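Local coordinates for Lin1944 protein (Listeria innocua, PDB 3D7L) that is of unknown function but, as a member of the short-chain dehydrogenase/reductase family, probably acts as an oxidoreductase, at residues I101-G115 with M146-N158. Sequence-based numbering, arbitrary orientation.
Sequences IDSLNDKGSFTLTTG and MPRGIRINTVSPN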
ATOM      1  N   ILE D 101      17.662  -0.190  -9.279  1.00 29.16           N
ATOM      2  CA  ILE D 101      17.834   0.969 -10.182  1.00 30.65           C
ATOM      3  C   ILE D 101      19.228   0.994 -10.819  1.00 30.91           C
ATOM      4  O   ILE D 101      19.382   1.286 -12.015  1.00 30.13           O
ATOM      5  CB  ILE D 101      17.500   2.325  -9.477  1.00 30.97           C
ATOM      6  CG1 ILE D 101      16.042   2.355  -9.004  1.00 30.16           C
ATOM      7  CG2 ILE D 101      17.740   3.512 -10.412  1.00 31.51           C
ATOM      8  CD1 ILE D 101      15.742   3.432  -7.942  1.00 31.17           C
ATOM      9  N   ASP D 102      20.228   0.632 -10.019  1.00 31.91           N
ATOM     10  CA  ASP D 102      21.619   0.628 -10.442  1.00 33.14           C
ATOM     11  C   ASP D 102      21.909  -0.497 -11.448  1.00 32.84           C
ATOM     12  O   ASP D 102      22.921  -0.463 -12.144  1.00 33.21           O
ATOM     13  CB  ASP D 102      22.559   0.548  -9.221  1.00 34.33           C
ATOM     14  CG  ASP D 102      22.885   1.927  -8.628  1.00 37.57           C
ATOM     15  OD1 ASP D 102      22.802   2.936  -9.363  1.00 42.62           O
ATOM     16  OD2 ASP D 102      23.254   2.016  -7.429  1.00 41.48           O
ATOM     17  N   SER D 103      20.995  -1.463 -11.544  1.00 32.16           N
ATOM     18  CA  SER D 103      21.107  -2.541 -12.515  1.00 31.54           C
ATOM     19  C   SER D 103      20.426  -2.255 -13.842  1.00 31.28           C
ATOM     20  O   SER D 103      20.516  -3.068 -14.751  1.00 30.88           O
ATOM     21  CB  SER D 103      20.550  -3.842 -11.944  1.00 31.29           C
ATOM     22  OG  SER D 103      21.408  -4.319 -10.928  1.00 31.76           O
ATOM     23  N   LEU D 104      19.732  -1.125 -13.955  1.00 30.10           N
ATOM     24  CA  LEU D 104      19.059  -0.830 -15.206  1.00 29.62           C
ATOM     25  C   LEU D 104      19.886   0.041 -16.116  1.00 29.68           C
ATOM     26  O   LEU D 104      20.498   1.025 -15.678  1.00 29.23           O
ATOM     27  CB  LEU D 104      17.696  -0.173 -14.984  1.00 29.65           C
ATOM     28  CG  LEU D 104      16.515  -1.079 -14.654  1.00 28.48           C
ATOM     29  CD1 LEU D 104      15.315  -0.196 -14.539  1.00 22.72           C
ATOM     30  CD2 LEU D 104      16.301  -2.171 -15.745  1.00 26.82           C
ATOM     31  N   ASN D 105      19.893  -0.336 -17.390  1.00 29.30           N
ATOM     32  CA  ASN D 105      20.461   0.495 -18.421  1.00 29.25           C
ATOM     33  C   ASN D 105      19.645   1.793 -18.575  1.00 29.54           C
ATOM     34  O   ASN D 105      18.477   1.871 -18.163  1.00 28.20           O
ATOM     35  CB  ASN D 105      20.532  -0.280 -19.740  1.00 28.86           C
ATOM     36  CG  ASN D 105      21.664  -1.314 -19.765  1.00 30.58           C
ATOM     37  OD1 ASN D 105      22.749  -1.097 -19.212  1.00 30.11           O
ATOM     38  ND2 ASN D 105      21.415  -2.435 -20.434  1.00 32.41           N
ATOM     39  N   ASP D 106      20.271   2.815 -19.159  1.00 29.96           N
ATOM     40  CA  ASP D 106      19.598   4.071 -19.449  1.00 30.24           C
ATOM     41  C   ASP D 106      18.313   3.801 -20.236  1.00 30.29           C
ATOM     42  O   ASP D 106      18.319   2.988 -21.142  1.00 30.37           O
ATOM     43  CB  ASP D 106      20.533   4.985 -20.243  1.00 30.66           C
ATOM     44  CG  ASP D 106      21.713   5.512 -19.404  1.00 31.68           C
ATOM     45  OD1 ASP D 106      22.600   6.163 -19.983  1.00 35.78           O
ATOM     46  OD2 ASP D 106      21.774   5.285 -18.179  1.00 32.92           O
ATOM     47  N   LYS D 107      17.211   4.455 -19.861  1.00 29.62           N
ATOM     48  CA  LYS D 107      15.911   4.276 -20.535  1.00 29.68           C
ATOM     49  C   LYS D 107      15.273   2.904 -20.272  1.00 28.34           C
ATOM     50  O   LYS D 107      14.338   2.520 -20.963  1.00 28.38           O
ATOM     51  CB  LYS D 107      16.030   4.500 -22.058  1.00 30.39           C
ATOM     52  CG  LYS D 107      16.859   5.720 -22.502  1.00 34.18           C
ATOM     53  CD  LYS D 107      16.033   6.781 -23.205  1.00 39.48           C
ATOM     54  CE  LYS D 107      15.454   7.782 -22.188  1.00 42.60           C
ATOM     55  NZ  LYS D 107      14.119   8.336 -22.601  1.00 42.99           N
ATOM     56  N   GLY D 108      15.793   2.165 -19.293  1.00 27.45           N
ATOM     57  CA  GLY D 108      15.250   0.868 -18.888  1.00 26.76           C
ATOM     58  C   GLY D 108      13.925   1.062 -18.163  1.00 26.77           C
ATOM     59  O   GLY D 108      13.454   2.197 -18.028  1.00 27.37           O
ATOM     60  N   SER D 109      13.307  -0.030 -17.717  1.00 26.52           N
ATOM     61  CA  SER D 109      12.018   0.047 -17.004  1.00 26.68           C
ATOM     62  C   SER D 109      11.873  -1.005 -15.918  1.00 26.61           C
ATOM     63  O   SER D 109      12.503  -2.057 -16.004  1.00 26.35           O
ATOM     64  CB  SER D 109      10.850  -0.120 -17.986  1.00 26.28           C
ATOM     65  OG  SER D 109      10.782  -1.455 -18.459  1.00 26.95           O
ATOM     66  N   PHE D 110      11.027  -0.707 -14.912  1.00 26.86           N
ATOM     67  CA  PHE D 110      10.501  -1.695 -13.961  1.00 26.26           C
ATOM     68  C   PHE D 110       9.033  -1.989 -14.289  1.00 26.10           C
ATOM     69  O   PHE D 110       8.285  -1.079 -14.615  1.00 27.34           O
ATOM     70  CB  PHE D 110      10.529  -1.157 -12.521  1.00 26.37           C
ATOM     71  CG  PHE D 110      11.891  -1.008 -11.938  1.00 26.77           C
ATOM     72  CD1 PHE D 110      12.549  -2.097 -11.380  1.00 25.45           C
ATOM     73  CD2 PHE D 110      12.517   0.238 -11.911  1.00 27.00           C
ATOM     74  CE1 PHE D 110      13.816  -1.967 -10.820  1.00 23.82           C
ATOM     75  CE2 PHE D 110      13.800   0.371 -11.340  1.00 26.23           C
ATOM     76  CZ  PHE D 110      14.424  -0.730 -10.789  1.00 26.28           C
ATOM     77  N   THR D 111       8.609  -3.249 -14.182  1.00 25.40           N
ATOM     78  CA  THR D 111       7.175  -3.566 -14.224  1.00 24.87           C
ATOM     79  C   THR D 111       6.826  -4.422 -13.009  1.00 25.77           C
ATOM     80  O   THR D 111       7.444  -5.460 -12.794  1.00 26.83           O
ATOM     81  CB  THR D 111       6.766  -4.287 -15.487  1.00 23.89           C
ATOM     82  OG1 THR D 111       7.296  -3.594 -16.609  1.00 23.69           O
ATOM     83  CG2 THR D 111       5.254  -4.384 -15.607  1.00 22.96           C
ATOM     84  N   LEU D 112       5.836  -3.983 -12.226  1.00 26.64           N
ATOM     85  CA  LEU D 112       5.470  -4.686 -10.980  1.00 27.88           C
ATOM     86  C   LEU D 112       4.059  -5.257 -11.062  1.00 27.93           C
ATOM     87  O   LEU D 112       3.247  -4.756 -11.823  1.00 27.64           O
ATOM     88  CB  LEU D 112       5.591  -3.726  -9.797  1.00 26.58           C
ATOM     89  CG  LEU D 112       6.900  -3.575  -9.015  1.00 30.34           C
ATOM     90  CD1 LEU D 112       8.218  -3.948  -9.756  1.00 28.79           C
ATOM     91  CD2 LEU D 112       6.985  -2.174  -8.320  1.00 30.09           C
ATOM     92  N   THR D 113       3.740  -6.290 -10.285  1.00 28.52           N
ATOM     93  CA  THR D 113       2.385  -6.876 -10.402  1.00 29.09           C
ATOM     94  C   THR D 113       1.502  -6.479  -9.224  1.00 29.56           C
ATOM     95  O   THR D 113       1.944  -6.531  -8.090  1.00 28.86           O
ATOM     96  CB  THR D 113       2.406  -8.423 -10.542  1.00 29.65           C
ATOM     97  OG1 THR D 113       3.190  -8.792 -11.687  1.00 31.59           O
ATOM     98  CG2 THR D 113       0.991  -8.979 -10.702  1.00 28.90           C
ATOM     99  N   THR D 114       0.264  -6.055  -9.506  1.00 29.70           N
ATOM    100  CA  THR D 114      -0.694  -5.746  -8.450  1.00 29.88           C
ATOM    101  C   THR D 114      -1.872  -6.759  -8.527  1.00 30.01           C
ATOM    102  O   THR D 114      -1.647  -7.970  -8.414  1.00 29.90           O
ATOM    103  CB  THR D 114      -1.150  -4.261  -8.530  1.00 30.18           C
ATOM    104  OG1 THR D 114      -1.590  -3.979  -9.858  1.00 31.44           O
ATOM    105  CG2 THR D 114       0.003  -3.291  -8.214  1.00 29.47           C
ATOM    106  N   GLY D 115      -3.104  -6.286  -8.733  1.00 29.88           N
ATOM    107  CA  GLY D 115      -4.254  -7.177  -8.816  1.00 29.88           C
ATOM    108  C   GLY D 115      -5.588  -6.507  -8.537  1.00 31.07           C
ATOM    109  O   GLY D 115      -5.670  -5.524  -7.776  1.00 31.14           O
HETATM  110  N   MSE D 146      12.748   8.798 -11.201  1.00 27.37           N
HETATM  111  CA  MSE D 146      13.661   7.834 -11.830  1.00 27.79           C
HETATM  112  C   MSE D 146      14.799   8.539 -12.536  1.00 26.99           C
HETATM  113  O   MSE D 146      14.572   9.539 -13.207  1.00 27.23           O
HETATM  114  CB  MSE D 146      12.912   6.880 -12.761  1.00 27.31           C
HETATM  115  CG  MSE D 146      12.064   5.866 -11.978  1.00 29.58           C
HETATM  116 SE   MSE D 146      13.184   4.471 -11.102  0.60 31.05          SE
HETATM  117  CE  MSE D 146      11.872   3.652  -9.948  1.00 30.60           C
ATOM    118  N   PRO D 147      16.037   8.057 -12.336  1.00 27.13           N
ATOM    119  CA  PRO D 147      17.178   8.644 -13.050  1.00 27.26           C
ATOM    120  C   PRO D 147      17.336   8.037 -14.434  1.00 27.69           C
ATOM    121  O   PRO D 147      16.762   6.972 -14.692  1.00 27.11           O
ATOM    122  CB  PRO D 147      18.376   8.260 -12.180  1.00 27.10           C
ATOM    123  CG  PRO D 147      17.959   6.972 -11.485  1.00 27.41           C
ATOM    124  CD  PRO D 147      16.443   6.950 -11.437  1.00 27.25           C
ATOM    125  N   ARG D 148      18.080   8.729 -15.313  1.00 27.78           N
ATOM    126  CA  ARG D 148      18.521   8.172 -16.606  1.00 28.21           C
ATOM    127  C   ARG D 148      17.398   7.637 -17.547  1.00 27.90           C
ATOM    128  O   ARG D 148      17.612   6.726 -18.359  1.00 27.49           O
ATOM    129  CB  ARG D 148      19.612   7.117 -16.367  1.00 28.43           C
ATOM    130  CG  ARG D 148      20.786   7.617 -15.511  1.00 27.56           C
ATOM    131  CD  ARG D 148      21.823   6.528 -15.264  1.00 28.40           C
ATOM    132  NE  ARG D 148      21.415   5.470 -14.318  1.00 26.98           N
ATOM    133  CZ  ARG D 148      21.035   4.246 -14.685  1.00 26.33           C
ATOM    134  NH1 ARG D 148      20.726   3.345 -13.757  1.00 23.87           N
ATOM    135  NH2 ARG D 148      20.973   3.908 -15.990  1.00 25.73           N
ATOM    136  N   GLY D 149      16.222   8.241 -17.440  1.00 28.09           N
ATOM    137  CA  GLY D 149      15.078   7.972 -18.339  1.00 28.26           C
ATOM    138  C   GLY D 149      14.337   6.679 -18.033  1.00 28.01           C
ATOM    139  O   GLY D 149      13.511   6.219 -18.824  1.00 28.41           O
ATOM    140  N   ILE D 150      14.623   6.110 -16.874  1.00 27.62           N
ATOM    141  CA  ILE D 150      14.039   4.854 -16.460  1.00 28.24           C
ATOM    142  C   ILE D 150      12.536   4.992 -16.209  1.00 28.23           C
ATOM    143  O   ILE D 150      12.083   6.000 -15.662  1.00 28.89           O
ATOM    144  CB  ILE D 150      14.769   4.297 -15.233  1.00 27.94           C
ATOM    145  CG1 ILE D 150      16.145   3.724 -15.649  1.00 27.85           C
ATOM    146  CG2 ILE D 150      13.939   3.227 -14.556  1.00 29.44           C
ATOM    147  CD1 ILE D 150      17.215   3.737 -14.546  1.00 24.22           C
ATOM    148  N   ARG D 151      11.767   3.993 -16.647  1.00 27.75           N
ATOM    149  CA  ARG D 151      10.299   4.007 -16.482  1.00 26.72           C
ATOM    150  C   ARG D 151       9.842   2.954 -15.490  1.00 26.70           C
ATOM    151  O   ARG D 151      10.555   1.967 -15.237  1.00 26.19           O
ATOM    152  CB  ARG D 151       9.593   3.819 -17.832  1.00 26.56           C
ATOM    153  CG  ARG D 151      10.084   4.794 -18.939  1.00 24.49           C
ATOM    154  CD  ARG D 151       9.429   4.492 -20.312  1.00 25.49           C
ATOM    155  NE  ARG D 151       9.917   3.228 -20.833  1.00 24.44           N
ATOM    156  CZ  ARG D 151       9.250   2.070 -20.837  1.00 26.05           C
ATOM    157  NH1 ARG D 151       8.004   1.978 -20.399  1.00 26.18           N
ATOM    158  NH2 ARG D 151       9.833   0.997 -21.333  1.00 25.47           N
ATOM    159  N   ILE D 152       8.664   3.169 -14.904  1.00 26.94           N
ATOM    160  CA  ILE D 152       8.091   2.176 -13.986  1.00 26.51           C
ATOM    161  C   ILE D 152       6.563   2.162 -14.081  1.00 26.86           C
ATOM    162  O   ILE D 152       5.905   3.201 -13.913  1.00 26.59           O
ATOM    163  CB  ILE D 152       8.581   2.379 -12.498  1.00 26.87           C
ATOM    164  CG1 ILE D 152       7.864   1.402 -11.548  1.00 25.39           C
ATOM    165  CG2 ILE D 152       8.339   3.854 -12.021  1.00 27.33           C
ATOM    166  CD1 ILE D 152       8.580   1.225 -10.205  1.00 24.68           C
ATOM    167  N   ASN D 153       6.014   0.981 -14.356  1.00 26.71           N
ATOM    168  CA  ASN D 153       4.559   0.801 -14.424  1.00 27.10           C
ATOM    169  C   ASN D 153       4.117  -0.415 -13.609  1.00 25.92           C
ATOM    170  O   ASN D 153       4.945  -1.216 -13.207  1.00 26.20           O
ATOM    171  CB  ASN D 153       4.096   0.587 -15.876  1.00 26.30           C
ATOM    172  CG  ASN D 153       4.482   1.727 -16.794  1.00 28.53           C
ATOM    173  OD1 ASN D 153       4.021   2.856 -16.617  1.00 28.41           O
ATOM    174  ND2 ASN D 153       5.308   1.430 -17.806  1.00 29.28           N
ATOM    175  N   THR D 154       2.815  -0.556 -13.390  1.00 25.53           N
ATOM    176  CA  THR D 154       2.301  -1.761 -12.762  1.00 26.16           C
ATOM    177  C   THR D 154       1.258  -2.410 -13.666  1.00 25.99           C
ATOM    178  O   THR D 154       0.602  -1.728 -14.465  1.00 26.64           O
ATOM    179  CB  THR D 154       1.693  -1.519 -11.351  1.00 25.12           C
ATOM    180  OG1 THR D 154       0.687  -0.514 -11.413  1.00 28.27           O
ATOM    181  CG2 THR D 154       2.761  -1.094 -10.378  1.00 27.27           C
ATOM    182  N   VAL D 155       1.130  -3.721 -13.551  1.00 25.82           N
ATOM    183  CA  VAL D 155       0.094  -4.466 -14.253  1.00 27.06           C
ATOM    184  C   VAL D 155      -0.830  -5.068 -13.190  1.00 27.19           C
ATOM    185  O   VAL D 155      -0.357  -5.684 -12.229  1.00 28.19           O
ATOM    186  CB  VAL D 155       0.684  -5.514 -15.205  1.00 26.78           C
ATOM    187  CG1 VAL D 155      -0.438  -6.405 -15.823  1.00 26.00           C
ATOM    188  CG2 VAL D 155       1.517  -4.819 -16.308  1.00 23.74           C
ATOM    189  N   SER D 156      -2.129  -4.833 -13.340  1.00 27.22           N
ATOM    190  CA  SER D 156      -3.127  -5.294 -12.354  1.00 28.02           C
ATOM    191  C   SER D 156      -4.090  -6.279 -13.011  1.00 28.15           C
ATOM    192  O   SER D 156      -4.996  -5.894 -13.753  1.00 27.35           O
ATOM    193  CB  SER D 156      -3.891  -4.136 -11.744  1.00 27.86           C
ATOM    194  OG  SER D 156      -4.769  -4.621 -10.731  1.00 29.43           O
ATOM    195  N   PRO D 157      -3.866  -7.572 -12.772  1.00 29.08           N
ATOM    196  CA  PRO D 157      -4.742  -8.543 -13.404  1.00 29.20           C
ATOM    197  C   PRO D 157      -5.973  -8.892 -12.589  1.00 29.20           C
ATOM    198  O   PRO D 157      -5.970  -8.819 -11.349  1.00 28.81           O
ATOM    199  CB  PRO D 157      -3.850  -9.793 -13.526  1.00 29.45           C
ATOM    200  CG  PRO D 157      -2.560  -9.463 -12.758  1.00 29.75           C
ATOM    201  CD  PRO D 157      -2.794  -8.221 -12.003  1.00 29.05           C
ATOM    202  N   ASN D 158      -7.008  -9.299 -13.314  1.00 28.86           N
ATOM    203  CA  ASN D 158      -8.149  -9.999 -12.740  1.00 29.35           C
ATOM    204  C   ASN D 158      -7.712 -11.434 -12.479  1.00 29.85           C
ATOM    205  O   ASN D 158      -6.592 -11.844 -12.860  1.00 29.90           O
ATOM    206  CB  ASN D 158      -9.299  -9.964 -13.753  1.00 28.77           C
ATOM    207  CG  ASN D 158     -10.656 -10.183 -13.133  1.00 28.97           C
ATOM    208  OD1 ASN D 158     -10.778 -10.736 -12.033  1.00 28.10           O
ATOM    209  ND2 ASN D 158     -11.710  -9.725 -13.839  1.00 26.92           N
TER
HETATM  210  O   HOH W   1      21.284   4.531 -11.178  1.00 33.45           O
HETATM  211  O   HOH W   2      12.272   4.030 -22.080  1.00 31.84           O
HETATM  212  O   HOH W   3      12.595   0.894 -21.894  1.00 32.39           O
HETATM  213  O   HOH W   4      12.521   6.663 -21.429  1.00 38.79           O
HETATM  214  O   HOH W   5      -1.578  -1.239 -10.289  1.00 19.28           O
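Arg148 reaches from the Pro147-Ile150 type I' turn to the short strand 104-105 and the corner at Asp106 that precedes strand 108-113, and its NH1 and NH2 both grip one acceptor, Leu104 O (3.0 and 2.9 Å). NH2 also meets Asp106 OD2 at 2.7 Å, nearly straight (162°) and in the guanidinium plane, closing a salt bridge although the carboxylate is turned 43° from that plane. A bend at chi3 (-73°) swings the guanidinium toward Leu104 O, and Ile150 CD1 lies over one of its faces. Water 1 links NH1 to Asp102 OD1.

Next to these polar bonds, Leu104 CD1 packs on Ile150 CG2 (3.7 Å) and lies over one face of the Phe110 ring, while the selenium of selenomethionine Met146 sits at the ring edge, a Met-aromatic contact. The Ile101 side chain crosses the Pro147 ring at about a right angle, CG2 touching Pro147 CG at 3.6 Å; Leu74 of the second subunit packs on Ile101 and Met146.

Strands 108-113 and 151-157 then run parallel in the Rossmann-type sheet: Arg151 N bonds Gly108 O (2.8 Å), and further on Val155 N bonds Leu112 O. On the Ser109 side, Ser109 CB lies over the Arg151 guanidinium, whose edge meets two waters held by Lys107 O and whose NH1 reaches Gln194 O and Ser189 O. Helix 126-142, the crossover between these strands, covers Leu112 and Thr154.

Leu104 O, bonded by Lys58 NZ as well as Arg148, thus gathers positive charge that Asp106 probably offsets in part.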